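Local coordinates for protein 3-dehydroquinate dehydratase (Zymomonas mobilis subsp. mobilis, PDB 6SMF) that probably catalyses the trans-dehydration of 3-dehydroquinate to 3-dehydroshikimate, the third step of chorismate biosynthesis, working as a homododecamer of the type II dehydroquinase family, at residues A[40-45]-A[50-55]; A[78-83]-A[121-126]; A[102-107]-A[140-145]. All coordinates share one frame; numbering follows the deposited sequence.

Interaction 1: A[40-45]-A[50-55]; sequences KLKLQA and VTVEIR
The carbonyls of Ala45 and Val50 are the flat groups of this contact: Ala45 O accepts Val50 N at 3.1 Å in an almost straight bond (N-H...O 176°). The carbonyl of Val50 turns its oxygen to the Ala45 methyl, with Val50 O 3.4 Å from Ala45 CB. The N-H...O bond ties Ala45 to the chain entering strand 51-56. Segments 40-45 and 51-55 then run back along each other, nearly antiparallel at 160°, their axes 8.0 Å apart at the closest. They form the second half of a beta-alpha-beta crossover, in which helix 34-48 leads from strand 9-14 to its parallel neighbour 51-56, as in flavodoxin-like folds. Alanine suits the close end, its single methyl packing 4.0 Å from Val52 CB and also meeting Val50 CG2. Farther along, the backbones are spanned by longer chains. Ile54 sets CD1 anti to CA (chi2 -171°), and this carries CD1 to within 4.1 Å of Leu41 CB. On the outer flank the aliphatic part of Lys42 crosses Val52, CG against CG1, and its extended chain carries the ammonium group past the valine. Leu41 also packs on Ile12 of the central sheet and on Leu143 of helix 136-147.

Interaction 2: A[78-83]-A[121-126]; sequences VILNAA and SYVGEA
One methyl carries the whole contact: Val123 CG2 lies 3.9 Å from Ala82 CB and 4.0 Å from Leu80 CD2, touching both from the helix side. The valine sets its other branch, CG1, anti to the backbone N (chi1 170°), which turns CG2 toward the strand; Leu80 meets it obliquely with the tip of one branch. All three residues are buried, and their branched or small apolar side chains suit a place where the nearest CA atoms, of Ala82 and Val123, are 7.6 Å apart. This is the packing of the short, weakly bonded helix at about 122-126 against the C-terminal end of strand 77-81 in the parallel sheet of the alpha/beta fold, the end at which flavodoxin-like folds place their active sites. Just there the strand gives way to an Asx turn, with Asn81 OD1 accepting Ala83 N at 3.1 Å. Asn81, predicted to bind substrate, points away from the helix, and its ND2 binds Tyr139 OH and a citrate ion, probably from the crystallisation liquor. Beyond Val123 the helical turn does not touch the strand. Ser121 caps it, OG accepting Gly124 N at 2.9 Å, and OG is also bonded to Glu105. Tyr122 and Glu125 lie on the partly exposed side, away from the strand, where Glu125 forms a salt bridge with Lys120. Gly124 O accepts a hydrogen bond from Asn110 of a neighbouring subunit.

Interaction 3: A[102-107]-A[140-145]; sequences PVIEVH and SLALDA
Strand 103-107 and segment 140-145 of helix 136-147 come nearest at Ile104 and Ala142, whose CA atoms are 6.7 Å apart. Alternation along the strand turns Ile104 and Val106 toward the helix and Glu105 away from it. The helix answers with the small Ala142, which lets it lie close to two beta-branched neighbours. The CB of Ala142 faces both CG2 methyls, 3.5 Å from Val106 CG2 and 4.0 Å from Ile104 CG2, so the packing is tightest on the valine side. Ile104 reaches farther with its other branch: CG1 lies beside the backbone N (chi1 -61°), and its extended chain brings CD1 to 3.7 Å from Ala142 O, alongside the helix backbone. Ile79 and Ile131, on the strands flanking 103-107, also touch Ala142, while Leu141 and Ala145 pack on Ala145 and Leu141 of a neighbouring subunit. On the other face of the strand, His107 NE2 donates to Glu105 OE2 at 2.6 Å; the oxygen lies near the ring plane at its edge, but the donor stands well above the carboxylate plane. Thr130 OG1 bonds to Glu105 OE1, consistent with a carboxylate held in place beside the ring. A parallel strand covered by the apolar face of helix 136-147 thus presents on its opposite face and at its C-terminal end the predicted proton donor, His107, whose ND1 binds a citrate ion: an active-site arrangement consistent with the type II dehydroquinases.

Overall arrangement
All three contacts join a helix to one parallel sheet, ordered 51-56, 9-14, 77-81, 103-107, 129-132. Interaction 1 closes first along the chain; interactions 2 and 3 follow and interleave, strand 103-107 coming between the two segments of interaction 2. Helices 34-48 and 136-147 cover the same face and touch, Gln44 NE2 bonding Ser140 O, with the centres of interactions 1 and 3 about 12 Å apart. Helix 122-126 packs on the other face. The centres of interactions 2 and 3 are about 10 Å apart, linked through Leu80 N to Ile104 O; those of 1 and 2, about 19 Å. Interactions 2 and 3 hold the predicted active-site residues Asn81 and His107 and meet a neighbouring subunit.

Interaction 1: A[40-45]-A[50-55]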
# COMPACT_ATOMS: atom_id res chain seq x y z
N LYS A 40 27.58 26.76 -23.47
CA LYS A 40 27.06 26.00 -24.65
C LYS A 40 25.75 26.66 -25.11
O LYS A 40 25.63 26.94 -26.34
CB LYS A 40 26.83 24.52 -24.33
CG LYS A 40 27.86 23.50 -24.80
CD LYS A 40 27.42 22.05 -24.38
CE LYS A 40 27.68 20.94 -25.40
NZ LYS A 40 29.00 21.12 -26.06
N LEU A 41 24.87 26.94 -24.12
CA LEU A 41 23.45 27.34 -24.31
C LEU A 41 23.38 28.77 -24.83
O LEU A 41 22.57 29.01 -25.74
CB LEU A 41 22.66 27.19 -23.00
CG LEU A 41 22.30 25.76 -22.61
CD1 LEU A 41 21.68 25.70 -21.22
CD2 LEU A 41 21.34 25.14 -23.62
N LYS A 42 24.17 29.68 -24.26
CA LYS A 42 24.28 31.10 -24.70
C LYS A 42 24.66 31.17 -26.19
O LYS A 42 24.06 32.01 -26.89
CB LYS A 42 25.27 31.88 -23.85
CG LYS A 42 24.67 32.35 -22.54
CD LYS A 42 25.66 32.65 -21.48
CE LYS A 42 25.02 33.43 -20.36
NZ LYS A 42 25.91 33.41 -19.18
N LEU A 43 25.58 30.29 -26.63
CA LEU A 43 26.05 30.18 -28.04
C LEU A 43 24.93 29.61 -28.93
O LEU A 43 24.78 30.09 -30.06
CB LEU A 43 27.27 29.26 -28.13
CG LEU A 43 28.63 29.92 -27.97
CD1 LEU A 43 29.70 28.84 -27.93
CD2 LEU A 43 28.89 30.92 -29.09
N GLN A 44 24.23 28.58 -28.44
CA GLN A 44 23.13 27.93 -29.19
C GLN A 44 22.04 28.99 -29.40
O GLN A 44 21.43 29.03 -30.52
CB GLN A 44 22.64 26.72 -28.40
CG GLN A 44 21.85 25.72 -29.22
CD GLN A 44 21.11 24.78 -28.30
OE1 GLN A 44 21.55 24.48 -27.18
NE2 GLN A 44 19.96 24.33 -28.78
N ALA A 45 21.85 29.83 -28.37
CA ALA A 45 20.82 30.89 -28.31
C ALA A 45 21.12 31.95 -29.36
O ALA A 45 20.16 32.46 -29.94
CB ALA A 45 20.74 31.47 -26.90
N VAL A 50 17.43 33.94 -29.90
CA VAL A 50 16.64 34.08 -28.64
C VAL A 50 17.62 34.48 -27.53
O VAL A 50 18.82 34.14 -27.68
CB VAL A 50 15.89 32.78 -28.31
CG1 VAL A 50 15.06 32.29 -29.50
CG2 VAL A 50 16.81 31.67 -27.87
N THR A 51 17.18 35.23 -26.53
CA THR A 51 18.01 35.46 -25.33
C THR A 51 17.58 34.41 -24.32
O THR A 51 16.45 33.87 -24.38
CB THR A 51 18.06 36.91 -24.82
OG1 THR A 51 17.11 37.01 -23.78
CG2 THR A 51 17.87 37.99 -25.88
N VAL A 52 18.49 34.11 -23.41
CA VAL A 52 18.38 32.92 -22.53
C VAL A 52 18.74 33.42 -21.13
O VAL A 52 19.80 34.07 -21.03
CB VAL A 52 19.32 31.85 -23.13
CG1 VAL A 52 20.58 31.64 -22.32
CG2 VAL A 52 18.61 30.54 -23.42
N GLU A 53 17.86 33.28 -20.13
CA GLU A 53 18.17 33.77 -18.77
C GLU A 53 18.35 32.55 -17.89
O GLU A 53 17.36 31.87 -17.65
CB GLU A 53 17.13 34.70 -18.15
CG GLU A 53 17.79 35.70 -17.20
CD GLU A 53 18.26 36.90 -17.98
OE1 GLU A 53 19.46 36.99 -18.31
OE2 GLU A 53 17.42 37.77 -18.32
N ILE A 54 19.58 32.30 -17.46
CA ILE A 54 20.04 31.03 -16.82
C ILE A 54 20.30 31.32 -15.34
O ILE A 54 21.12 32.18 -15.07
CB ILE A 54 21.31 30.49 -17.52
CG1 ILE A 54 21.10 30.40 -19.04
CG2 ILE A 54 21.73 29.17 -16.91
CD1 ILE A 54 22.21 29.69 -19.80
N ARG A 55 19.69 30.54 -14.46
CA ARG A 55 19.73 30.74 -13.00
C ARG A 55 19.77 29.37 -12.30
O ARG A 55 19.30 28.36 -12.87
CB ARG A 55 18.46 31.49 -12.60
CG ARG A 55 18.41 32.88 -13.21
CD ARG A 55 17.26 33.75 -12.74
NE ARG A 55 17.41 34.97 -13.52
CZ ARG A 55 16.64 36.06 -13.43
NH1 ARG A 55 15.60 36.12 -12.60
NH2 ARG A 55 16.96 37.07 -14.20

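Interaction 2: A[78-83]-A[121-126]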
# COMPACT_ATOMS: atom_id res chain seq x y z
N VAL A 78 9.99 28.30 -20.40
CA VAL A 78 10.91 27.96 -19.27
C VAL A 78 11.41 26.53 -19.49
O VAL A 78 10.61 25.62 -19.75
CB VAL A 78 10.24 28.06 -17.89
CG1 VAL A 78 11.18 27.64 -16.77
CG2 VAL A 78 9.73 29.47 -17.65
N ILE A 79 12.71 26.38 -19.41
CA ILE A 79 13.37 25.05 -19.35
C ILE A 79 13.70 24.89 -17.87
O ILE A 79 14.36 25.79 -17.33
CB ILE A 79 14.59 25.03 -20.26
CG1 ILE A 79 14.22 25.17 -21.74
CG2 ILE A 79 15.41 23.79 -19.99
CD1 ILE A 79 15.40 25.55 -22.67
N LEU A 80 13.17 23.84 -17.24
CA LEU A 80 13.24 23.67 -15.77
C LEU A 80 13.84 22.31 -15.44
O LEU A 80 13.29 21.30 -15.87
CB LEU A 80 11.84 23.79 -15.17
CG LEU A 80 11.77 23.56 -13.67
CD1 LEU A 80 12.68 24.55 -12.92
CD2 LEU A 80 10.31 23.66 -13.19
N ASN A 81 14.97 22.33 -14.75
CA ASN A 81 15.58 21.17 -14.08
C ASN A 81 15.49 21.44 -12.58
O ASN A 81 16.36 22.12 -12.05
CB ASN A 81 17.00 20.95 -14.58
CG ASN A 81 17.53 19.66 -14.03
OD1 ASN A 81 16.95 19.16 -13.08
ND2 ASN A 81 18.61 19.12 -14.60
N ALA A 82 14.40 21.04 -11.93
CA ALA A 82 14.14 21.25 -10.49
C ALA A 82 15.02 20.33 -9.63
O ALA A 82 14.91 20.39 -8.42
CB ALA A 82 12.68 21.03 -10.22
N ALA A 83 15.85 19.49 -10.23
CA ALA A 83 16.69 18.49 -9.52
C ALA A 83 15.83 17.75 -8.48
O ALA A 83 14.73 17.28 -8.88
CB ALA A 83 17.90 19.14 -8.92
N SER A 121 7.50 12.66 -10.72
CA SER A 121 7.86 14.00 -11.21
C SER A 121 6.66 14.97 -11.11
O SER A 121 5.78 14.96 -11.99
CB SER A 121 8.40 13.91 -12.58
OG SER A 121 8.73 15.21 -12.99
N TYR A 122 6.62 15.77 -10.05
CA TYR A 122 5.60 16.83 -9.92
C TYR A 122 5.78 17.81 -11.09
O TYR A 122 4.80 18.22 -11.69
CB TYR A 122 5.67 17.50 -8.55
CG TYR A 122 5.01 16.73 -7.45
CD1 TYR A 122 3.64 16.51 -7.42
CD2 TYR A 122 5.76 16.17 -6.42
CE1 TYR A 122 3.03 15.84 -6.37
CE2 TYR A 122 5.17 15.44 -5.41
CZ TYR A 122 3.81 15.29 -5.37
OH TYR A 122 3.26 14.62 -4.30
N VAL A 123 7.00 18.06 -11.53
CA VAL A 123 7.20 18.94 -12.73
C VAL A 123 6.56 18.31 -13.96
O VAL A 123 5.75 19.00 -14.64
CB VAL A 123 8.68 19.19 -12.98
CG1 VAL A 123 8.87 19.86 -14.32
CG2 VAL A 123 9.30 19.99 -11.86
N GLY A 124 6.90 17.06 -14.23
CA GLY A 124 6.39 16.31 -15.39
C GLY A 124 4.87 16.24 -15.41
O GLY A 124 4.30 16.16 -16.50
N GLU A 125 4.23 16.21 -14.24
CA GLU A 125 2.76 16.13 -14.17
C GLU A 125 2.12 17.45 -14.64
O GLU A 125 0.95 17.42 -14.97
CB GLU A 125 2.34 15.79 -12.74
CG GLU A 125 2.61 14.35 -12.41
CD GLU A 125 2.24 13.90 -11.02
OE1 GLU A 125 1.19 14.39 -10.50
OE2 GLU A 125 2.97 13.04 -10.49
N ALA A 126 2.87 18.55 -14.68
CA ALA A 126 2.32 19.90 -14.96
C ALA A 126 2.91 20.49 -16.25
O ALA A 126 2.27 21.38 -16.81
CB ALA A 126 2.62 20.79 -13.82

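Interaction 3: A[102-107]-A[140-145]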
# COMPACT_ATOMS: atom_id res chain seq x y z
N PRO A 102 4.74 28.01 -21.40
CA PRO A 102 5.09 26.59 -21.44
C PRO A 102 6.39 26.28 -20.67
O PRO A 102 7.32 27.05 -20.74
CB PRO A 102 5.30 26.23 -22.90
CG PRO A 102 4.94 27.49 -23.71
CD PRO A 102 4.75 28.63 -22.73
N VAL A 103 6.38 25.16 -19.95
CA VAL A 103 7.55 24.63 -19.20
C VAL A 103 7.97 23.29 -19.83
O VAL A 103 7.12 22.41 -20.06
CB VAL A 103 7.23 24.49 -17.72
CG1 VAL A 103 8.43 23.96 -16.93
CG2 VAL A 103 6.73 25.79 -17.14
N ILE A 104 9.26 23.18 -20.13
CA ILE A 104 9.92 21.91 -20.53
C ILE A 104 10.77 21.39 -19.36
O ILE A 104 11.67 22.14 -18.87
CB ILE A 104 10.76 22.15 -21.78
CG1 ILE A 104 9.88 22.60 -22.93
CG2 ILE A 104 11.54 20.89 -22.12
CD1 ILE A 104 10.67 23.17 -24.07
N GLU A 105 10.46 20.18 -18.91
CA GLU A 105 11.24 19.49 -17.86
C GLU A 105 12.53 19.00 -18.50
O GLU A 105 12.45 18.41 -19.58
CB GLU A 105 10.46 18.31 -17.29
CG GLU A 105 11.06 17.73 -16.04
CD GLU A 105 10.30 16.53 -15.49
OE1 GLU A 105 9.31 16.02 -16.16
OE2 GLU A 105 10.71 16.08 -14.37
N VAL A 106 13.66 19.21 -17.83
CA VAL A 106 14.99 18.71 -18.25
C VAL A 106 15.66 17.98 -17.08
O VAL A 106 15.61 18.46 -15.95
CB VAL A 106 15.82 19.87 -18.79
CG1 VAL A 106 17.29 19.57 -18.71
CG2 VAL A 106 15.43 20.15 -20.22
N HIS A 107 16.27 16.83 -17.39
CA HIS A 107 17.22 16.11 -16.52
C HIS A 107 18.43 15.70 -17.36
O HIS A 107 18.26 15.21 -18.49
CB HIS A 107 16.59 14.88 -15.84
CG HIS A 107 15.29 15.19 -15.17
ND1 HIS A 107 15.22 15.92 -14.02
CD2 HIS A 107 14.02 14.89 -15.53
CE1 HIS A 107 13.96 16.01 -13.66
NE2 HIS A 107 13.21 15.39 -14.59
N SER A 140 20.20 21.34 -24.63
CA SER A 140 20.33 21.82 -26.02
C SER A 140 19.05 21.46 -26.80
O SER A 140 18.50 22.36 -27.48
CB SER A 140 21.65 21.38 -26.68
OG SER A 140 21.52 20.31 -27.61
N LEU A 141 18.55 20.23 -26.68
CA LEU A 141 17.29 19.74 -27.32
C LEU A 141 16.09 20.56 -26.84
O LEU A 141 15.20 20.93 -27.67
CB LEU A 141 17.07 18.28 -26.95
CG LEU A 141 18.00 17.27 -27.62
CD1 LEU A 141 18.02 15.96 -26.84
CD2 LEU A 141 17.54 17.00 -29.04
N ALA A 142 16.05 20.81 -25.55
CA ALA A 142 15.01 21.61 -24.88
C ALA A 142 15.03 23.02 -25.49
O ALA A 142 13.96 23.53 -25.83
CB ALA A 142 15.26 21.60 -23.38
N LEU A 143 16.20 23.60 -25.70
CA LEU A 143 16.31 24.98 -26.21
C LEU A 143 15.84 25.03 -27.68
O LEU A 143 15.15 26.03 -28.02
CB LEU A 143 17.73 25.52 -26.00
CG LEU A 143 17.96 26.97 -26.44
CD1 LEU A 143 16.89 27.94 -25.94
CD2 LEU A 143 19.34 27.46 -26.02
N ASP A 144 16.16 24.02 -28.52
CA ASP A 144 15.66 23.93 -29.93
C ASP A 144 14.12 23.85 -29.88
O ASP A 144 13.46 24.60 -30.57
CB ASP A 144 16.20 22.72 -30.72
CG ASP A 144 17.59 22.83 -31.36
OD1 ASP A 144 17.88 23.83 -32.06
OD2 ASP A 144 18.36 21.85 -31.20
N ALA A 145 13.58 22.95 -29.06
CA ALA A 145 12.12 22.69 -29.03
C ALA A 145 11.38 23.98 -28.59
O ALA A 145 10.26 24.29 -29.13
CB ALA A 145 11.88 21.53 -28.11